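Local atomic coordinates of uncharacterized protein (Porphyromonas gingivalis, PDB entry 1ZBS), a protein that is of unknown function but is probably an N-acetylglucosamine kinase, a sugar kinase with the ASKHA nucleotide-binding fold. Residues L167-L177 with F199-I209; L236-H247 with L261-P270. All coordinates share one frame; numbering follows the deposited sequence.

The chain first builds a domain around the sheet that contains strand 2-7, then a second one around the sheet that contains strand 111-116, to which both contacts belong. Contact 1 closes a loop of 21 residues, largely helical, by bringing 199-209 back against 167-177, and it joins two short helices at the periphery. Helix 210-229 then leads to contact 2, where 236-247 pairs with 261-270 at one border of the second sheet and the 13 residues between them, mostly helix 249-258, form the crossover. The contacts follow in series, neither nested nor crossed; the centres of contact 1 and contact 2 are about 25 Å apart. Y248, just past 236-247, bonds S200 of contact 1.

Contact 1: L167-L177 with F199-I209; sequences LCEAFLQEYGL and FSPFIAQHLDI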
loop_
_atom_site.group_PDB
_atom_site.type_symbol
_atom_site.label_atom_id
_atom_site.label_comp_id
_atom_site.label_asym_id
_atom_site.label_seq_id
_atom_site.Cartn_x
_atom_site.Cartn_y
_atom_site.Cartn_z
ATOM N N LEU A 167 23.476 4.134 -1.578
ATOM C CA LEU A 167 22.589 3.114 -2.138
ATOM C C LEU A 167 21.376 3.744 -2.795
ATOM O O LEU A 167 20.942 3.315 -3.869
ATOM C CB LEU A 167 22.120 2.135 -1.055
ATOM C CG LEU A 167 21.399 0.864 -1.531
ATOM C CD1 LEU A 167 22.250 0.144 -2.566
ATOM C CD2 LEU A 167 21.123 -0.054 -0.345
ATOM N N CYS A 168 20.824 4.764 -2.154
ATOM C CA CYS A 168 19.652 5.424 -2.702
ATOM C C CYS A 168 19.998 6.006 -4.058
ATOM O O CYS A 168 19.325 5.730 -5.048
ATOM C CB CYS A 168 19.174 6.534 -1.762
ATOM S SG CYS A 168 17.611 7.278 -2.259
ATOM N N GLU A 169 21.061 6.805 -4.100
ATOM C CA GLU A 169 21.485 7.423 -5.346
ATOM C C GLU A 169 21.866 6.371 -6.386
ATOM O O GLU A 169 21.658 6.572 -7.579
ATOM C CB GLU A 169 22.660 8.380 -5.105
ATOM C CG GLU A 169 22.327 9.572 -4.212
ATOM C CD GLU A 169 22.590 9.296 -2.741
ATOM O OE1 GLU A 169 22.044 8.311 -2.205
ATOM O OE2 GLU A 169 23.348 10.069 -2.120
ATOM N N ALA A 170 22.410 5.248 -5.928
ATOM C CA ALA A 170 22.798 4.167 -6.829
ATOM C C ALA A 170 21.549 3.523 -7.447
ATOM O O ALA A 170 21.556 3.135 -8.618
ATOM C CB ALA A 170 23.608 3.119 -6.071
ATOM N N PHE A 171 20.487 3.422 -6.642
ATOM C CA PHE A 171 19.205 2.843 -7.045
ATOM C C PHE A 171 18.476 3.766 -8.013
ATOM O O PHE A 171 18.084 3.360 -9.108
ATOM C CB PHE A 171 18.312 2.619 -5.804
ATOM C CG PHE A 171 16.915 2.124 -6.121
ATOM C CD1 PHE A 171 16.667 0.768 -6.325
ATOM C CD2 PHE A 171 15.848 3.013 -6.203
ATOM C CE1 PHE A 171 15.371 0.299 -6.603
ATOM C CE2 PHE A 171 14.543 2.559 -6.481
ATOM C CZ PHE A 171 14.306 1.197 -6.680
ATOM N N LEU A 172 18.291 5.015 -7.603
ATOM C CA LEU A 172 17.574 5.983 -8.430
ATOM C C LEU A 172 18.199 6.192 -9.812
ATOM O O LEU A 172 17.485 6.291 -10.813
ATOM C CB LEU A 172 17.479 7.323 -7.689
ATOM C CG LEU A 172 16.723 7.325 -6.344
ATOM C CD1 LEU A 172 16.783 8.728 -5.728
ATOM C CD2 LEU A 172 15.261 6.918 -6.566
ATOM N N GLN A 173 19.526 6.253 -9.863
ATOM C CA GLN A 173 20.244 6.452 -11.117
ATOM C C GLN A 173 20.177 5.233 -12.061
ATOM O O GLN A 173 20.115 5.386 -13.282
ATOM C CB GLN A 173 21.705 6.824 -10.822
ATOM C CG GLN A 173 21.926 8.301 -10.437
ATOM C CD GLN A 173 23.287 8.557 -9.781
ATOM O OE1 GLN A 173 24.258 7.829 -10.021
ATOM N NE2 GLN A 173 23.363 9.605 -8.960
ATOM N N GLU A 174 20.183 4.028 -11.499
ATOM C CA GLU A 174 20.120 2.830 -12.313
ATOM C C GLU A 174 18.806 2.761 -13.078
ATOM O O GLU A 174 18.769 2.345 -14.240
ATOM C CB GLU A 174 20.264 1.590 -11.445
ATOM C CG GLU A 174 20.225 0.309 -12.237
ATOM C CD GLU A 174 20.476 -0.902 -11.370
ATOM O OE1 GLU A 174 21.290 -0.796 -10.428
ATOM O OE2 GLU A 174 19.878 -1.962 -11.643
ATOM N N TYR A 175 17.732 3.182 -12.417
ATOM C CA TYR A 175 16.394 3.174 -12.999
ATOM C C TYR A 175 15.945 4.551 -13.460
ATOM O O TYR A 175 14.801 4.719 -13.871
ATOM C CB TYR A 175 15.392 2.626 -11.979
ATOM C CG TYR A 175 15.696 1.202 -11.580
ATOM C CD1 TYR A 175 15.416 0.148 -12.446
ATOM C CD2 TYR A 175 16.336 0.913 -10.374
ATOM C CE1 TYR A 175 15.768 -1.159 -12.128
ATOM C CE2 TYR A 175 16.699 -0.400 -10.044
ATOM C CZ TYR A 175 16.409 -1.427 -10.933
ATOM O OH TYR A 175 16.766 -2.718 -10.652
ATOM N N GLY A 176 16.835 5.535 -13.389
ATOM C CA GLY A 176 16.473 6.872 -13.824
ATOM C C GLY A 176 15.181 7.349 -13.188
ATOM O O GLY A 176 14.276 7.836 -13.860
ATOM N N LEU A 177 15.081 7.203 -11.878
ATOM C CA LEU A 177 13.878 7.636 -11.196
ATOM C C LEU A 177 14.197 8.690 -10.157
ATOM O O LEU A 177 15.355 8.911 -9.789
ATOM C CB LEU A 177 13.195 6.451 -10.505
ATOM C CG LEU A 177 12.436 5.448 -11.380
ATOM C CD1 LEU A 177 12.117 4.190 -10.564
ATOM C CD2 LEU A 177 11.164 6.096 -11.908
ATOM N N PHE A 199 11.797 -4.238 -9.048
ATOM C CA PHE A 199 13.077 -3.828 -8.495
ATOM C C PHE A 199 13.715 -4.951 -7.706
ATOM O O PHE A 199 14.668 -4.743 -6.949
ATOM C CB PHE A 199 12.881 -2.613 -7.594
ATOM C CG PHE A 199 12.280 -1.436 -8.302
ATOM C CD1 PHE A 199 12.948 -0.836 -9.367
ATOM C CD2 PHE A 199 11.050 -0.927 -7.913
ATOM C CE1 PHE A 199 12.395 0.256 -10.030
ATOM C CE2 PHE A 199 10.491 0.165 -8.571
ATOM C CZ PHE A 199 11.165 0.756 -9.630
ATOM N N SER A 200 13.194 -6.153 -7.887
ATOM C CA SER A 200 13.727 -7.294 -7.165
ATOM C C SER A 200 15.190 -7.580 -7.522
ATOM O O SER A 200 16.011 -7.806 -6.636
ATOM C CB SER A 200 12.856 -8.526 -7.423
ATOM O OG SER A 200 13.071 -9.491 -6.412
ATOM N N PRO A 201 15.538 -7.569 -8.820
ATOM C CA PRO A 201 16.915 -7.830 -9.251
ATOM C C PRO A 201 17.959 -6.956 -8.549
ATOM O O PRO A 201 19.086 -7.392 -8.310
ATOM C CB PRO A 201 16.859 -7.564 -10.752
ATOM C CG PRO A 201 15.472 -8.008 -11.109
ATOM C CD PRO A 201 14.652 -7.400 -9.986
ATOM N N PHE A 202 17.585 -5.719 -8.227
ATOM C CA PHE A 202 18.495 -4.797 -7.549
ATOM C C PHE A 202 18.705 -5.264 -6.106
ATOM O O PHE A 202 19.826 -5.260 -5.583
ATOM C CB PHE A 202 17.913 -3.378 -7.542
ATOM C CG PHE A 202 18.818 -2.358 -6.914
ATOM C CD1 PHE A 202 19.806 -1.726 -7.669
ATOM C CD2 PHE A 202 18.722 -2.071 -5.552
ATOM C CE1 PHE A 202 20.684 -0.824 -7.077
ATOM C CE2 PHE A 202 19.597 -1.168 -4.948
ATOM C CZ PHE A 202 20.586 -0.543 -5.711
ATOM N N ILE A 203 17.607 -5.665 -5.471
ATOM C CA ILE A 203 17.641 -6.144 -4.099
ATOM C C ILE A 203 18.458 -7.434 -4.000
ATOM O O ILE A 203 19.396 -7.530 -3.201
ATOM C CB ILE A 203 16.209 -6.388 -3.576
ATOM C CG1 ILE A 203 15.453 -5.049 -3.523
ATOM C CG2 ILE A 203 16.253 -7.060 -2.220
ATOM C CD1 ILE A 203 13.982 -5.150 -3.114
ATOM N N ALA A 204 18.116 -8.416 -4.827
ATOM C CA ALA A 204 18.824 -9.686 -4.816
ATOM C C ALA A 204 20.320 -9.481 -5.016
ATOM O O ALA A 204 21.138 -10.181 -4.417
ATOM C CB ALA A 204 18.275 -10.602 -5.906
ATOM N N GLN A 205 20.680 -8.515 -5.853
ATOM C CA GLN A 205 22.088 -8.250 -6.121
ATOM C C GLN A 205 22.797 -7.489 -5.003
ATOM O O GLN A 205 23.998 -7.248 -5.083
ATOM C CB GLN A 205 22.234 -7.495 -7.450
ATOM C CG GLN A 205 22.106 -8.404 -8.667
ATOM C CD GLN A 205 22.199 -7.663 -9.987
ATOM O OE1 GLN A 205 23.044 -6.780 -10.169
ATOM N NE2 GLN A 205 21.341 -8.034 -10.927
ATOM N N HIS A 206 22.058 -7.146 -3.952
ATOM C CA HIS A 206 22.620 -6.400 -2.839
ATOM C C HIS A 206 22.424 -7.056 -1.484
ATOM O O HIS A 206 22.544 -6.399 -0.447
ATOM C CB HIS A 206 22.029 -4.991 -2.820
ATOM C CG HIS A 206 22.608 -4.085 -3.861
ATOM N ND1 HIS A 206 23.835 -3.477 -3.714
ATOM C CD2 HIS A 206 22.138 -3.702 -5.071
ATOM C CE1 HIS A 206 24.098 -2.757 -4.791
ATOM N NE2 HIS A 206 23.084 -2.877 -5.629
ATOM N N LEU A 207 22.138 -8.355 -1.498
ATOM C CA LEU A 207 21.923 -9.131 -0.273
ATOM C C LEU A 207 23.166 -9.155 0.612
ATOM O O LEU A 207 23.097 -9.519 1.789
ATOM C CB LEU A 207 21.532 -10.567 -0.628
ATOM C CG LEU A 207 20.168 -10.759 -1.290
ATOM C CD1 LEU A 207 20.032 -12.185 -1.805
ATOM C CD2 LEU A 207 19.080 -10.436 -0.288
ATOM N N ASP A 208 24.306 -8.783 0.034
ATOM C CA ASP A 208 25.556 -8.755 0.777
ATOM C C ASP A 208 25.538 -7.625 1.794
ATOM O O ASP A 208 26.403 -7.548 2.663
ATOM C CB ASP A 208 26.757 -8.598 -0.174
ATOM C CG ASP A 208 26.436 -7.758 -1.405
ATOM O OD1 ASP A 208 25.657 -8.229 -2.273
ATOM O OD2 ASP A 208 26.969 -6.627 -1.508
ATOM N N ILE A 209 24.543 -6.753 1.680
ATOM C CA ILE A 209 24.394 -5.627 2.597
ATOM C C ILE A 209 23.396 -6.025 3.684
ATOM O O ILE A 209 22.295 -6.491 3.379
ATOM C CB ILE A 209 23.846 -4.382 1.871
ATOM C CG1 ILE A 209 24.803 -3.959 0.748
ATOM C CG2 ILE A 209 23.638 -3.264 2.860
ATOM C CD1 ILE A 209 24.296 -2.791 -0.070
#
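Helices 167-174 and 200-204 run roughly antiparallel, their short axes at 145° and 11.7 Å apart at closest approach, with F171 nearest F202 in the backbone register. F202 is a knob in the hole formed by L167, A170, F171 and E174. Its CG stands anti to the backbone N (chi1 -177°), which carries the ring across to the other helix. There the F171 edge meets one F202 face in a T-shaped pair, CD1 of F171 lying 3.6 Å from CD2 of F202. At the F202 rim, L167 CD1 touches F202 CZ at 3.6 Å and E174 OE1 approaches F202 CD1 at 3.3 Å, near the ring plane. F171 also turns its edge to F199, its CZ over the F199 face and the planes at 62°. F199 in turn points its own edge at Y175, with CD1 above the centre of the tyrosine ring, while L177 CD1 packs on F199 CZ. The Y175 OH reaches F202 CB at 3.4 Å. Beyond them, L158 of helix 147-159 packs on L167 and F171. Helix 167-174 ends in a Schellman motif with G176 at C-prime, and the interface is an aromatic cluster of chained edge-to-face rings between two antiparallel helices.

Contact 2: L236-H247 with L261-P270; sequences LPLHFIGSVAFH and LTLGSVLQSP
Strands 238-241 and 263-267 pair in parallel, 10° apart, as the last two strands of a 3-2-1-4-5 mixed sheet, the order expected of an ASKHA domain; helix 249-258 makes the beta-alpha-beta crossover between them. A beta bulge shifts the register by one between L238 and H239. Backbone bonds run from L238 N to T262 O, F240 N to S265 O and L267 N to F240 O. At the bulge L238 O accepts S265 N at 3.2 Å; G264 N approaches from the same face of the carbonyl plane, but so closely and so far out of that plane that this second bond is doubtful. The other edge of strand 238-241 is bonded to strand 111-116 through H239 and I241.

Apolar contacts fall on both faces of the sheet. On one, L263 CD1 packs on CD2 of the F240 ring at 3.9 Å, beneath L252 and I256 of the crossover helix, and V266 CG2 touches A245 CB at 3.8 Å. On the other, I241 lays CG1 against P270 CD and CD1 against L267 CB, with L105 of helix 97-105 alongside. Past the strand ends, Q268 passes at about a right angle to F246, its CB 3.8 Å from the ring carbon CG; R249 makes a cation-pi contact with the same ring.

Polar side chains meet at H239, whose imidazole has G264 CA over one face. The S265 hydroxyl, placed between its own backbone N and carbonyl carbon (chi1 71°), lies at the imidazole edge, where S265 OG and H239 ND1 share a hydrogen bond of 2.7 Å at 162°.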
loop_
_atom_site.group_PDB
_atom_site.type_symbol
_atom_site.label_atom_id
_atom_site.label_comp_id
_atom_site.label_asym_id
_atom_site.label_seq_id
_atom_site.Cartn_x
_atom_site.Cartn_y
_atom_site.Cartn_z
ATOM N N LEU A 236 4.370 -31.220 7.733
ATOM C CA LEU A 236 4.395 -31.106 6.279
ATOM C C LEU A 236 5.513 -30.196 5.819
ATOM O O LEU A 236 5.674 -29.089 6.324
ATOM C CB LEU A 236 3.069 -30.562 5.760
ATOM C CG LEU A 236 1.928 -31.541 5.507
ATOM C CD1 LEU A 236 2.058 -32.783 6.375
ATOM C CD2 LEU A 236 0.608 -30.805 5.781
ATOM N N PRO A 237 6.316 -30.660 4.856
ATOM C CA PRO A 237 7.425 -29.854 4.334
ATOM C C PRO A 237 6.873 -28.735 3.442
ATOM O O PRO A 237 5.877 -28.929 2.744
ATOM C CB PRO A 237 8.243 -30.874 3.551
ATOM C CG PRO A 237 7.184 -31.790 3.014
ATOM C CD PRO A 237 6.311 -32.001 4.245
ATOM N N LEU A 238 7.514 -27.571 3.468
ATOM C CA LEU A 238 7.074 -26.424 2.664
ATOM C C LEU A 238 7.551 -26.461 1.214
ATOM O O LEU A 238 8.747 -26.538 0.941
ATOM C CB LEU A 238 7.555 -25.123 3.309
ATOM C CG LEU A 238 6.731 -24.509 4.442
ATOM C CD1 LEU A 238 6.197 -25.583 5.361
ATOM C CD2 LEU A 238 7.593 -23.507 5.204
ATOM N N HIS A 239 6.607 -26.396 0.287
ATOM C CA HIS A 239 6.926 -26.394 -1.128
ATOM C C HIS A 239 6.667 -24.995 -1.664
ATOM O O HIS A 239 5.624 -24.404 -1.385
ATOM C CB HIS A 239 6.067 -27.423 -1.860
ATOM C CG HIS A 239 6.447 -28.838 -1.555
ATOM N ND1 HIS A 239 7.619 -29.406 -2.008
ATOM C CD2 HIS A 239 5.829 -29.792 -0.818
ATOM C CE1 HIS A 239 7.706 -30.645 -1.564
ATOM N NE2 HIS A 239 6.634 -30.904 -0.838
ATOM N N PHE A 240 7.611 -24.459 -2.430
ATOM C CA PHE A 240 7.470 -23.101 -2.959
ATOM C C PHE A 240 7.622 -22.984 -4.452
ATOM O O PHE A 240 8.339 -23.756 -5.094
ATOM C CB PHE A 240 8.503 -22.164 -2.327
ATOM C CG PHE A 240 8.242 -21.847 -0.885
ATOM C CD1 PHE A 240 7.620 -20.653 -0.524
ATOM C CD2 PHE A 240 8.644 -22.728 0.115
ATOM C CE1 PHE A 240 7.407 -20.330 0.814
ATOM C CE2 PHE A 240 8.436 -22.423 1.462
ATOM C CZ PHE A 240 7.817 -21.218 1.811
ATOM N N ILE A 241 6.951 -21.987 -5.007
ATOM C CA ILE A 241 7.039 -21.735 -6.431
ATOM C C ILE A 241 7.162 -20.223 -6.631
ATOM O O ILE A 241 6.757 -19.447 -5.772
ATOM C CB ILE A 241 5.796 -22.305 -7.154
ATOM C CG1 ILE A 241 6.217 -22.852 -8.510
ATOM C CG2 ILE A 241 4.711 -21.257 -7.294
ATOM C CD1 ILE A 241 6.959 -24.182 -8.402
ATOM N N GLY A 242 7.751 -19.805 -7.743
ATOM C CA GLY A 242 7.864 -18.381 -7.985
ATOM C C GLY A 242 9.253 -17.796 -8.148
ATOM O O GLY A 242 10.242 -18.309 -7.619
ATOM N N SER A 243 9.307 -16.689 -8.882
ATOM C CA SER A 243 10.556 -15.993 -9.154
ATOM C C SER A 243 11.271 -15.535 -7.888
ATOM O O SER A 243 12.480 -15.688 -7.772
ATOM C CB SER A 243 10.288 -14.805 -10.085
ATOM O OG SER A 243 9.148 -14.064 -9.659
ATOM N N VAL A 244 10.525 -14.990 -6.934
ATOM C CA VAL A 244 11.122 -14.529 -5.683
ATOM C C VAL A 244 11.589 -15.681 -4.790
ATOM O O VAL A 244 12.647 -15.591 -4.149
ATOM C CB VAL A 244 10.139 -13.650 -4.887
ATOM C CG1 VAL A 244 10.694 -13.375 -3.497
ATOM C CG2 VAL A 244 9.896 -12.330 -5.634
ATOM N N ALA A 245 10.801 -16.756 -4.734
ATOM C CA ALA A 245 11.168 -17.918 -3.920
ATOM C C ALA A 245 12.462 -18.494 -4.469
ATOM O O ALA A 245 13.352 -18.892 -3.715
ATOM C CB ALA A 245 10.069 -18.978 -3.965
ATOM N N PHE A 246 12.557 -18.530 -5.789
ATOM C CA PHE A 246 13.743 -19.048 -6.438
ATOM C C PHE A 246 14.921 -18.100 -6.214
ATOM O O PHE A 246 15.885 -18.449 -5.534
ATOM C CB PHE A 246 13.475 -19.233 -7.937
ATOM C CG PHE A 246 14.552 -19.994 -8.648
ATOM C CD1 PHE A 246 14.965 -21.241 -8.175
ATOM C CD2 PHE A 246 15.179 -19.454 -9.769
ATOM C CE1 PHE A 246 15.997 -21.936 -8.800
ATOM C CE2 PHE A 246 16.213 -20.138 -10.405
ATOM C CZ PHE A 246 16.624 -21.382 -9.920
ATOM N N HIS A 247 14.832 -16.888 -6.753
ATOM C CA HIS A 247 15.913 -15.914 -6.606
ATOM C C HIS A 247 16.400 -15.694 -5.173
ATOM O O HIS A 247 17.554 -15.305 -4.956
ATOM C CB HIS A 247 15.509 -14.569 -7.231
ATOM C CG HIS A 247 15.248 -14.650 -8.704
ATOM N ND1 HIS A 247 16.015 -15.420 -9.550
ATOM C CD2 HIS A 247 14.298 -14.074 -9.479
ATOM C CE1 HIS A 247 15.548 -15.318 -10.783
ATOM N NE2 HIS A 247 14.507 -14.508 -10.766
ATOM N N LEU A 261 10.966 -25.302 10.781
ATOM C CA LEU A 261 10.183 -25.942 9.738
ATOM C C LEU A 261 11.138 -26.590 8.739
ATOM O O LEU A 261 12.344 -26.336 8.768
ATOM C CB LEU A 261 9.286 -24.905 9.046
ATOM C CG LEU A 261 8.214 -24.242 9.933
ATOM C CD1 LEU A 261 7.504 -23.133 9.175
ATOM C CD2 LEU A 261 7.208 -25.293 10.387
ATOM N N THR A 262 10.608 -27.444 7.873
ATOM C CA THR A 262 11.438 -28.104 6.878
ATOM C C THR A 262 11.024 -27.691 5.470
ATOM O O THR A 262 9.835 -27.611 5.150
ATOM C CB THR A 262 11.355 -29.654 6.998
ATOM O OG1 THR A 262 9.995 -30.087 6.835
ATOM C CG2 THR A 262 11.860 -30.112 8.360
ATOM N N LEU A 263 12.020 -27.420 4.634
ATOM C CA LEU A 263 11.776 -27.024 3.254
ATOM C C LEU A 263 11.537 -28.270 2.410
ATOM O O LEU A 263 12.347 -29.196 2.417
ATOM C CB LEU A 263 12.984 -26.258 2.704
ATOM C CG LEU A 263 12.922 -25.810 1.243
ATOM C CD1 LEU A 263 11.723 -24.896 1.033
ATOM C CD2 LEU A 263 14.208 -25.078 0.871
ATOM N N GLY A 264 10.419 -28.294 1.696
ATOM C CA GLY A 264 10.110 -29.425 0.843
ATOM C C GLY A 264 10.818 -29.265 -0.494
ATOM O O GLY A 264 11.546 -30.156 -0.932
ATOM N N SER A 265 10.605 -28.121 -1.139
ATOM C CA SER A 265 11.233 -27.839 -2.425
ATOM C C SER A 265 10.888 -26.428 -2.899
ATOM O O SER A 265 9.871 -25.864 -2.501
ATOM C CB SER A 265 10.762 -28.834 -3.494
ATOM O OG SER A 265 9.405 -28.608 -3.855
ATOM N N VAL A 266 11.746 -25.868 -3.748
ATOM C CA VAL A 266 11.518 -24.555 -4.321
ATOM C C VAL A 266 11.925 -24.584 -5.782
ATOM O O VAL A 266 13.036 -24.980 -6.111
ATOM C CB VAL A 266 12.304 -23.431 -3.572
ATOM C CG1 VAL A 266 13.759 -23.815 -3.412
ATOM C CG2 VAL A 266 12.181 -22.124 -4.338
ATOM N N LEU A 267 11.001 -24.186 -6.648
ATOM C CA LEU A 267 11.230 -24.145 -8.087
ATOM C C LEU A 267 10.655 -22.836 -8.627
ATOM O O LEU A 267 9.659 -22.325 -8.108
ATOM C CB LEU A 267 10.528 -25.324 -8.772
ATOM C CG LEU A 267 11.189 -26.712 -8.775
ATOM C CD1 LEU A 267 10.236 -27.736 -9.382
ATOM C CD2 LEU A 267 12.480 -26.661 -9.579
ATOM N N GLN A 268 11.271 -22.293 -9.671
ATOM C CA GLN A 268 10.785 -21.044 -10.246
ATOM C C GLN A 268 9.416 -21.219 -10.919
ATOM O O GLN A 268 8.493 -20.438 -10.669
ATOM C CB GLN A 268 11.820 -20.490 -11.239
ATOM C CG GLN A 268 11.378 -19.209 -11.935
ATOM C CD GLN A 268 12.544 -18.364 -12.444
ATOM O OE1 GLN A 268 13.526 -18.889 -12.978
ATOM N NE2 GLN A 268 12.427 -17.047 -12.295
ATOM N N SER A 269 9.286 -22.269 -11.733
ATOM C CA SER A 269 8.053 -22.570 -12.472
ATOM C C SER A 269 7.437 -23.931 -12.120
ATOM O O SER A 269 8.137 -24.866 -11.744
ATOM C CB SER A 269 8.342 -22.529 -13.987
ATOM O OG SER A 269 7.319 -23.157 -14.748
ATOM N N PRO A 270 6.103 -24.040 -12.203
ATOM C CA PRO A 270 5.424 -25.303 -11.901
ATOM C C PRO A 270 5.183 -26.059 -13.206
ATOM O O PRO A 270 4.599 -27.139 -13.214
ATOM C CB PRO A 270 4.112 -24.841 -11.288
ATOM C CG PRO A 270 3.796 -23.636 -12.123
ATOM C CD PRO A 270 5.144 -22.918 -12.182
HETATM O O HOH W 1 7.252 -27.601 7.831
#